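Local coordinates for putative capsular polysaccharide biosynthesis protein (Streptococcus pneumoniae serotype 4, PDB 6EWJ) that probably acts as a pyridoxal phosphate-dependent sugar aminotransferase in the biosynthesis of pneumococcal teichoic acid, at residues F158-S161 / Q165-F168. Residues are numbered along the deposited sequence; the frame is centred on the assembly and turned at random.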
# COMPACT_ATOMS: atom_id res chain seq x y z
N PHE A 158 -16.03 2.86 29.31
CA PHE A 158 -15.40 3.61 28.22
C PHE A 158 -14.97 5.01 28.65
O PHE A 158 -15.72 5.70 29.32
CB PHE A 158 -16.35 3.72 27.03
CG PHE A 158 -15.68 4.19 25.79
CD1 PHE A 158 -14.93 3.30 25.02
CD2 PHE A 158 -15.80 5.51 25.37
CE1 PHE A 158 -14.31 3.72 23.86
CE2 PHE A 158 -15.18 5.93 24.20
CZ PHE A 158 -14.44 5.04 23.45
N THR A 159 -13.79 5.41 28.21
CA THR A 159 -13.30 6.77 28.40
C THR A 159 -12.70 7.20 27.08
O THR A 159 -11.63 6.74 26.71
CB THR A 159 -12.26 6.88 29.53
OG1 THR A 159 -12.92 6.70 30.80
CG2 THR A 159 -11.56 8.25 29.54
N ALA A 160 -13.41 8.07 26.37
CA ALA A 160 -12.94 8.59 25.10
C ALA A 160 -11.56 9.27 25.24
O ALA A 160 -11.31 9.94 26.23
CB ALA A 160 -13.98 9.55 24.53
N SER A 161 -10.67 9.09 24.25
CA SER A 161 -9.40 9.85 24.19
C SER A 161 -9.02 10.24 22.76
O SER A 161 -7.86 10.28 22.42
CB SER A 161 -8.28 9.06 24.86
OG SER A 161 -8.03 7.85 24.18
N GLN A 165 -13.56 8.93 19.07
CA GLN A 165 -13.96 8.14 20.26
C GLN A 165 -14.97 8.88 21.14
O GLN A 165 -15.85 8.25 21.73
CB GLN A 165 -12.76 7.75 21.12
CG GLN A 165 -11.83 6.74 20.46
CD GLN A 165 -10.52 6.61 21.23
OE1 GLN A 165 -10.49 6.73 22.46
NE2 GLN A 165 -9.43 6.42 20.51
N LYS A 166 -14.78 10.19 21.28
CA LYS A 166 -15.75 11.03 22.00
C LYS A 166 -17.10 11.05 21.32
O LYS A 166 -18.10 11.07 22.00
CB LYS A 166 -15.26 12.44 22.30
CG LYS A 166 -15.87 13.05 23.55
CD LYS A 166 -15.17 14.31 24.10
CE LYS A 166 -13.64 14.40 23.97
NZ LYS A 166 -13.19 15.06 22.71
N ALA A 167 -17.11 11.05 19.99
CA ALA A 167 -18.36 11.13 19.20
C ALA A 167 -19.28 9.92 19.51
O ALA A 167 -20.47 10.06 19.79
CB ALA A 167 -18.02 11.22 17.71
N PHE A 168 -18.71 8.74 19.37
CA PHE A 168 -19.37 7.49 19.74
C PHE A 168 -19.70 7.39 21.22
O PHE A 168 -20.82 7.06 21.61
CB PHE A 168 -18.49 6.33 19.21
CG PHE A 168 -18.66 6.08 17.75
CD1 PHE A 168 -17.83 6.69 16.82
CD2 PHE A 168 -19.69 5.28 17.29
CE1 PHE A 168 -18.00 6.46 15.47
CE2 PHE A 168 -19.87 5.04 15.94
CZ PHE A 168 -19.02 5.64 15.03
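Ala160 and Lys166 bring their CA atoms to 4.8 Å where the irregular loop 158-161 runs past helix 163-168, the short helix it leads into. Gln165 buries the largest share of surface, and both hydrogen bonds between the segments end on its OE1. With CG anti to the carbonyl carbon (chi1 -69°) and the chain extended beyond it, the amide arrives beside Ser161. There OE1 accepts two bonds from the same face of its plane: Ser161 N donates at 3.0 Å to Gln165 OE1, well above the carbonyl plane at 45° out of it, and Ser161 OG donates at 3.2 Å to the same oxygen. The amide's other end, NE2, bonds to Leu75 O, which fits one orientation of the amide, oxygen toward Ser161 and nitrogen toward Leu75. Lys130 NZ adds a weak bond to OE1.

One residue back along the loop, Ala160 sets its methyl against the helix backbone, with CB 3.4 Å from Lys166 N and a tight 3.4 Å from Lys166 CA. Ala160 CB is also 3.9 Å from Lys166 CB. Phe158 adds a third contact: its ring edge meets the backbone oxygen of Gln165, CE2 to O 3.5 Å. The ring plane stands 72° from the side-chain amide of Gln165, and Lys130 makes a cation-pi contact with the ring.

The result is a surface turn, away from the cofactor site, in which the loop following helix 144-153 is tied to helix 163-168 just before strand 172-177 enters the seven-stranded mixed sheet of the fold type I PLP-dependent aminotransferases; Lys130, on the neighbouring parallel strand 129-132, links the turn to that sheet.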